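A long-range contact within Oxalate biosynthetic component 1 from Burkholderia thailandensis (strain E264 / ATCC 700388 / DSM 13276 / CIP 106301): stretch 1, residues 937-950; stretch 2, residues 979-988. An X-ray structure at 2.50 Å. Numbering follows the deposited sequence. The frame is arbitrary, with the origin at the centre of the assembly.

Stretch 1, residues 937-950: GIATAQQLDVQACR
Stretch 2, residues 979-988: DIHLDWLGTS

How are the two backbones arranged? Stretch 1 is helical throughout, from G937 to R950, with phi between -75 and -60 and psi mostly near -40, easing to about -23 at Q942 and Q943, and the helix continuing later in the chain. Stretch 2 has no regular helix or strand from D979 through T987; from I980 to G986 it runs beside the helix in the same general direction. I938 lies nearest I980, with their CA atoms 7.6 Å apart, and the chains draw closer farther on, where D945 CA and G986 CA are 5.3 Å apart. Between these points a type I beta turn spans H981 to W984, with L982 at -63/-31 and D983 at -94/9, and W984 N donates to H981 O at 3.3 Å. Neither L982 nor D983 touches the helix. The two stretches together bury 439 Å².

How does one glutamine satisfy the backbone ahead of the turn? The CA-to-CB bond of Q942 points sideways, but its chain, with chi1 -89° (m), chi2 169° (t) and chi3 135°, brings the amide to stretch 2. There both ends of the amide are used. Q942 NE2 donates to D979 O at 3.1 Å, almost straight at 174°, while Q942 OE1 accepts from H981 N at 2.8 Å and a more bent 142°. The amide thus bridges I980, answering a carbonyl on one neighbour and an NH on the other. Q942 NE2 also makes a weak bond back to I938 O, 3.4 Å away, within its own helix. Q942 OE1 lies at the edge of the H981 ring, near its plane, 3.6 Å from H981 CD2.

What holds the chain after the turn? D945, in the m rotamer with chi2 near 2°, points toward stretch 2 and accepts from T987 N through OD2, at 2.9 Å and 163°. A carboxylate oxygen thereby satisfies a backbone NH. The approach brings D945 OD2 to 3.2 Å from G986 CA. G986, at phi/psi 176/-173, has no side chain, and a CB built there would sit 2.5 Å from D945 OD2, a clash. D945 OD1 lies 3.0 Å from A941 O, but both are acceptors, so no hydrogen bond joins them.

Which apolar side chains fill in around these polar links? I938 (t, p) points toward stretch 2 and meets I980 (m, t), with I938 CG1 3.9 Å from I980 CG1. One helical turn beyond Q942, V946 (t) places CG2 4.0 Å from CZ3 of W984, whose indole is set by chi1 -75° and chi2 7°. C949 (m) points toward stretch 2 and puts SG 3.8 Å from CB of L985, whose chi1 of -91° lies between wells. These contacts have no directional demand, and they continue the packing along the helix. Along the helix, the polar pair Q942 and D945 lies between I938 on one side in sequence and V946 and C949 on the other.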

ATOM      1  N   GLY A 937     -15.742 -15.315  17.227  1.00 90.06           N
ATOM      2  CA  GLY A 937     -16.419 -16.598  17.200  1.00 80.86           C
ATOM      3  C   GLY A 937     -15.464 -17.773  17.117  1.00 73.36           C
ATOM      4  O   GLY A 937     -15.690 -18.812  17.738  1.00 66.66           O
ATOM      5  N   ILE A 938     -14.391 -17.609  16.351  1.00 61.11           N
ATOM      6  CA  ILE A 938     -13.403 -18.669  16.195  1.00 70.06           C
ATOM      7  C   ILE A 938     -12.676 -18.931  17.518  1.00 79.50           C
ATOM      8  O   ILE A 938     -12.226 -20.048  17.780  1.00 83.37           O
ATOM      9  CB  ILE A 938     -12.380 -18.329  15.079  1.00 84.06           C
ATOM     10  CG1 ILE A 938     -11.446 -19.514  14.820  1.00 75.83           C
ATOM     11  CG2 ILE A 938     -11.589 -17.075  15.424  1.00 84.63           C
ATOM     12  CD1 ILE A 938     -12.172 -20.793  14.476  1.00 68.09           C
ATOM     13  N   ALA A 939     -12.584 -17.904  18.357  1.00 65.10           N
ATOM     14  CA  ALA A 939     -11.950 -18.038  19.664  1.00 70.38           C
ATOM     15  C   ALA A 939     -12.837 -18.828  20.618  1.00 79.51           C
ATOM     16  O   ALA A 939     -12.370 -19.726  21.319  1.00 76.70           O
ATOM     17  CB  ALA A 939     -11.634 -16.670  20.246  1.00 60.76           C
ATOM     18  N   THR A 940     -14.120 -18.479  20.638  1.00 67.89           N
ATOM     19  CA  THR A 940     -15.095 -19.163  21.479  1.00 73.29           C
ATOM     20  C   THR A 940     -15.165 -20.641  21.108  1.00 81.01           C
ATOM     21  O   THR A 940     -15.286 -21.505  21.976  1.00 93.62           O
ATOM     22  CB  THR A 940     -16.496 -18.524  21.350  1.00 85.15           C
ATOM     23  OG1 THR A 940     -16.447 -17.160  21.787  1.00 80.77           O
ATOM     24  CG2 THR A 940     -17.517 -19.281  22.190  1.00 80.18           C
ATOM     25  N   ALA A 941     -15.067 -20.918  19.812  1.00 84.49           N
ATOM     26  CA  ALA A 941     -15.128 -22.283  19.299  1.00 81.46           C
ATOM     27  C   ALA A 941     -13.976 -23.141  19.812  1.00 81.33           C
ATOM     28  O   ALA A 941     -14.189 -24.250  20.297  1.00 89.90           O
ATOM     29  CB  ALA A 941     -15.133 -22.268  17.784  1.00 66.28           C
ATOM     30  N   GLN A 942     -12.756 -22.625  19.701  1.00 88.22           N
ATOM     31  CA  GLN A 942     -11.576 -23.363  20.136  1.00 80.89           C
ATOM     32  C   GLN A 942     -11.558 -23.551  21.650  1.00 77.44           C
ATOM     33  O   GLN A 942     -10.921 -24.473  22.158  1.00 77.96           O
ATOM     34  CB  GLN A 942     -10.301 -22.655  19.678  1.00 78.57           C
ATOM     35  CG  GLN A 942      -9.825 -23.083  18.300  1.00 75.79           C
ATOM     36  CD  GLN A 942      -8.728 -22.191  17.762  1.00 75.90           C
ATOM     37  OE1 GLN A 942      -7.728 -22.670  17.225  1.00 87.20           O
ATOM     38  NE2 GLN A 942      -8.912 -20.882  17.895  1.00 72.56           N
ATOM     39  N   GLN A 943     -12.258 -22.679  22.366  1.00 76.77           N
ATOM     40  CA  GLN A 943     -12.385 -22.825  23.809  1.00 76.96           C
ATOM     41  C   GLN A 943     -13.364 -23.947  24.149  1.00 78.77           C
ATOM     42  O   GLN A 943     -13.296 -24.530  25.231  1.00 76.98           O
ATOM     43  CB  GLN A 943     -12.829 -21.509  24.452  1.00 68.65           C
ATOM     44  CG  GLN A 943     -11.710 -20.487  24.570  1.00 75.17           C
ATOM     45  CD  GLN A 943     -12.205 -19.119  24.995  1.00 80.62           C
ATOM     46  OE1 GLN A 943     -12.399 -18.857  26.181  1.00 76.53           O
ATOM     47  NE2 GLN A 943     -12.406 -18.235  24.024  1.00 86.98           N
ATOM     48  N   LEU A 944     -14.270 -24.249  23.223  1.00 74.10           N
ATOM     49  CA  LEU A 944     -15.177 -25.380  23.396  1.00 87.69           C
ATOM     50  C   LEU A 944     -14.415 -26.686  23.205  1.00 89.92           C
ATOM     51  O   LEU A 944     -14.676 -27.677  23.888  1.00 90.64           O
ATOM     52  CB  LEU A 944     -16.350 -25.314  22.415  1.00 86.17           C
ATOM     53  CG  LEU A 944     -17.227 -24.061  22.384  1.00 88.81           C
ATOM     54  CD1 LEU A 944     -18.507 -24.327  21.600  1.00 74.54           C
ATOM     55  CD2 LEU A 944     -17.542 -23.567  23.786  1.00 90.46           C
ATOM     56  N   ASP A 945     -13.475 -26.675  22.265  1.00 86.72           N
ATOM     57  CA  ASP A 945     -12.645 -27.839  21.981  1.00 88.78           C
ATOM     58  C   ASP A 945     -11.758 -28.170  23.175  1.00 95.95           C
ATOM     59  O   ASP A 945     -11.568 -29.338  23.516  1.00102.19           O
ATOM     60  CB  ASP A 945     -11.788 -27.591  20.738  1.00 89.46           C
ATOM     61  CG  ASP A 945     -12.619 -27.240  19.518  1.00111.83           C
ATOM     62  OD1 ASP A 945     -13.858 -27.142  19.646  1.00130.94           O
ATOM     63  OD2 ASP A 945     -12.033 -27.045  18.432  1.00110.19           O
ATOM     64  N   VAL A 946     -11.218 -27.129  23.802  1.00 97.67           N
ATOM     65  CA  VAL A 946     -10.364 -27.277  24.975  1.00 99.81           C
ATOM     66  C   VAL A 946     -11.107 -27.956  26.123  1.00100.67           C
ATOM     67  O   VAL A 946     -10.599 -28.898  26.734  1.00 97.35           O
ATOM     68  CB  VAL A 946      -9.827 -25.910  25.453  1.00 88.20           C
ATOM     69  CG1 VAL A 946      -9.208 -26.027  26.837  1.00 92.43           C
ATOM     70  CG2 VAL A 946      -8.818 -25.358  24.456  1.00 74.14           C
ATOM     71  N   GLN A 947     -12.313 -27.474  26.406  1.00 99.19           N
ATOM     72  CA  GLN A 947     -13.133 -28.031  27.474  1.00100.21           C
ATOM     73  C   GLN A 947     -13.541 -29.468  27.175  1.00102.17           C
ATOM     74  O   GLN A 947     -13.673 -30.287  28.086  1.00113.87           O
ATOM     75  CB  GLN A 947     -14.378 -27.172  27.695  1.00 92.60           C
ATOM     76  CG  GLN A 947     -14.080 -25.741  28.099  1.00 85.64           C
ATOM     77  CD  GLN A 947     -15.340 -24.942  28.356  1.00 92.02           C
ATOM     78  OE1 GLN A 947     -16.054 -25.183  29.330  1.00 94.70           O
ATOM     79  NE2 GLN A 947     -15.621 -23.983  27.481  1.00 91.99           N
ATOM     80  N   ALA A 948     -13.743 -29.767  25.895  1.00 93.92           N
ATOM     81  CA  ALA A 948     -14.106 -31.112  25.467  1.00 95.22           C
ATOM     82  C   ALA A 948     -12.967 -32.088  25.743  1.00109.82           C
ATOM     83  O   ALA A 948     -13.196 -33.223  26.158  1.00120.37           O
ATOM     84  CB  ALA A 948     -14.474 -31.124  23.992  1.00 81.34           C
ATOM     85  N   CYS A 949     -11.739 -31.635  25.510  1.00110.28           N
ATOM     86  CA  CYS A 949     -10.560 -32.444  25.794  1.00109.27           C
ATOM     87  C   CYS A 949     -10.413 -32.688  27.293  1.00109.40           C
ATOM     88  O   CYS A 949     -10.040 -33.781  27.718  1.00108.89           O
ATOM     89  CB  CYS A 949      -9.298 -31.774  25.244  1.00 90.07           C
ATOM     90  SG  CYS A 949      -9.233 -31.647  23.441  1.00113.62           S
ATOM     91  N   ARG A 950     -10.713 -31.666  28.088  1.00106.03           N
ATOM     92  CA  ARG A 950     -10.614 -31.767  29.541  1.00106.65           C
ATOM     93  C   ARG A 950     -11.610 -32.783  30.094  1.00115.81           C
ATOM     94  O   ARG A 950     -11.261 -33.613  30.934  1.00121.98           O
ATOM     95  CB  ARG A 950     -10.838 -30.399  30.191  1.00 87.55           C
ATOM     96  N   ASP A 979      -6.217 -16.312  16.527  1.00 64.96           N
ATOM     97  CA  ASP A 979      -5.373 -17.315  15.889  1.00 53.49           C
ATOM     98  C   ASP A 979      -6.013 -18.693  15.931  1.00 72.97           C
ATOM     99  O   ASP A 979      -6.642 -19.070  16.920  1.00 62.00           O
ATOM    100  CB  ASP A 979      -3.998 -17.370  16.557  1.00 55.86           C
ATOM    101  CG  ASP A 979      -3.112 -16.204  16.169  1.00 72.57           C
ATOM    102  OD1 ASP A 979      -3.345 -15.607  15.097  1.00 73.95           O
ATOM    103  OD2 ASP A 979      -2.172 -15.895  16.931  1.00 76.68           O
ATOM    104  N   ILE A 980      -5.856 -19.439  14.843  1.00 74.58           N
ATOM    105  CA  ILE A 980      -6.276 -20.832  14.810  1.00 73.57           C
ATOM    106  C   ILE A 980      -5.089 -21.718  15.150  1.00 73.98           C
ATOM    107  O   ILE A 980      -4.154 -21.853  14.359  1.00 71.43           O
ATOM    108  CB  ILE A 980      -6.840 -21.233  13.439  1.00 77.66           C
ATOM    109  CG1 ILE A 980      -8.047 -20.365  13.082  1.00 74.93           C
ATOM    110  CG2 ILE A 980      -7.223 -22.706  13.437  1.00 68.86           C
ATOM    111  CD1 ILE A 980      -8.648 -20.686  11.731  1.00 58.13           C
ATOM    112  N   HIS A 981      -5.119 -22.308  16.339  1.00 73.81           N
ATOM    113  CA  HIS A 981      -4.041 -23.182  16.776  1.00 74.61           C
ATOM    114  C   HIS A 981      -4.081 -24.480  15.983  1.00 82.90           C
ATOM    115  O   HIS A 981      -4.834 -25.399  16.305  1.00 92.24           O
ATOM    116  CB  HIS A 981      -4.145 -23.450  18.273  1.00 72.67           C
ATOM    117  CG  HIS A 981      -4.198 -22.205  19.103  1.00 71.96           C
ATOM    118  ND1 HIS A 981      -3.084 -21.667  19.709  1.00 72.66           N
ATOM    119  CD2 HIS A 981      -5.230 -21.386  19.414  1.00 77.16           C
ATOM    120  CE1 HIS A 981      -3.429 -20.572  20.364  1.00 77.35           C
ATOM    121  NE2 HIS A 981      -4.726 -20.380  20.201  1.00 80.11           N
ATOM    122  N   LEU A 982      -3.262 -24.534  14.940  1.00 80.07           N
ATOM    123  CA  LEU A 982      -3.283 -25.626  13.978  1.00 78.08           C
ATOM    124  C   LEU A 982      -2.926 -26.977  14.595  1.00 81.23           C
ATOM    125  O   LEU A 982      -3.430 -28.012  14.163  1.00 88.18           O
ATOM    126  CB  LEU A 982      -2.330 -25.307  12.822  1.00 70.21           C
ATOM    127  CG  LEU A 982      -2.233 -26.316  11.679  1.00 81.92           C
ATOM    128  CD1 LEU A 982      -3.613 -26.651  11.140  1.00 87.97           C
ATOM    129  CD2 LEU A 982      -1.345 -25.768  10.577  1.00 75.89           C
ATOM    130  N   ASP A 983      -2.070 -26.963  15.612  1.00 94.57           N
ATOM    131  CA  ASP A 983      -1.561 -28.204  16.196  1.00101.37           C
ATOM    132  C   ASP A 983      -2.371 -28.693  17.398  1.00105.76           C
ATOM    133  O   ASP A 983      -1.965 -29.635  18.078  1.00111.49           O
ATOM    134  CB  ASP A 983      -0.097 -28.028  16.605  1.00 91.01           C
ATOM    135  CG  ASP A 983       0.826 -27.876  15.412  1.00104.78           C
ATOM    136  OD1 ASP A 983       0.483 -28.390  14.326  1.00106.47           O
ATOM    137  OD2 ASP A 983       1.893 -27.243  15.560  1.00118.28           O
ATOM    138  N   TRP A 984      -3.511 -28.061  17.657  1.00 91.75           N
ATOM    139  CA  TRP A 984      -4.373 -28.483  18.757  1.00 91.07           C
ATOM    140  C   TRP A 984      -5.385 -29.534  18.315  1.00 96.46           C
ATOM    141  O   TRP A 984      -5.651 -29.692  17.123  1.00 91.09           O
ATOM    142  CB  TRP A 984      -5.123 -27.288  19.351  1.00 89.71           C
ATOM    143  CG  TRP A 984      -4.295 -26.381  20.203  1.00 84.49           C
ATOM    144  CD1 TRP A 984      -2.946 -26.437  20.398  1.00 89.49           C
ATOM    145  CD2 TRP A 984      -4.768 -25.278  20.985  1.00 91.75           C
ATOM    146  NE1 TRP A 984      -2.548 -25.434  21.249  1.00 88.04           N
ATOM    147  CE2 TRP A 984      -3.648 -24.706  21.622  1.00 90.03           C
ATOM    148  CE3 TRP A 984      -6.029 -24.711  21.201  1.00 83.49           C
ATOM    149  CZ2 TRP A 984      -3.752 -23.602  22.465  1.00 89.94           C
ATOM    150  CZ3 TRP A 984      -6.129 -23.615  22.038  1.00 82.42           C
ATOM    151  CH2 TRP A 984      -4.998 -23.071  22.660  1.00 83.98           C
ATOM    152  N   LEU A 985      -5.943 -30.252  19.285  1.00 83.90           N
ATOM    153  CA  LEU A 985      -7.094 -31.109  19.039  1.00 93.34           C
ATOM    154  C   LEU A 985      -8.342 -30.246  18.909  1.00106.17           C
ATOM    155  O   LEU A 985      -8.682 -29.504  19.832  1.00124.95           O
ATOM    156  CB  LEU A 985      -7.276 -32.125  20.168  1.00105.54           C
ATOM    157  CG  LEU A 985      -6.591 -33.486  20.043  1.00104.47           C
ATOM    158  CD1 LEU A 985      -6.761 -34.277  21.330  1.00103.00           C
ATOM    159  CD2 LEU A 985      -7.158 -34.256  18.862  1.00 95.76           C
ATOM    160  N   GLY A 986      -9.024 -30.332  17.772  1.00 89.49           N
ATOM    161  CA  GLY A 986     -10.214 -29.528  17.580  1.00 95.48           C
ATOM    162  C   GLY A 986     -10.891 -29.618  16.227  1.00 95.20           C
ATOM    163  O   GLY A 986     -10.531 -30.431  15.376  1.00 90.76           O
ATOM    164  N   THR A 987     -11.884 -28.755  16.040  1.00 87.16           N
ATOM    165  CA  THR A 987     -12.712 -28.752  14.844  1.00 89.64           C
ATOM    166  C   THR A 987     -11.965 -28.188  13.641  1.00 85.30           C
ATOM    167  O   THR A 987     -11.261 -27.185  13.755  1.00 94.73           O
ATOM    168  CB  THR A 987     -13.997 -27.929  15.068  1.00 94.51           C
ATOM    169  OG1 THR A 987     -14.582 -28.283  16.329  1.00 91.98           O
ATOM    170  CG2 THR A 987     -14.998 -28.177  13.953  1.00 98.16           C
ATOM    171  N   SER A 988     -12.118 -28.837  12.491  1.00 91.00           N
ATOM    172  CA  SER A 988     -11.527 -28.340  11.254  1.00 87.07           C
ATOM    173  C   SER A 988     -12.264 -27.091  10.784  1.00 90.76           C
ATOM    174  O   SER A 988     -13.486 -27.000  10.899  1.00 98.18           O
ATOM    175  CB  SER A 988     -11.550 -29.416  10.169  1.00 81.10           C
ATOM    176  OG  SER A 988     -10.695 -30.493  10.509  1.00 90.53           O
TER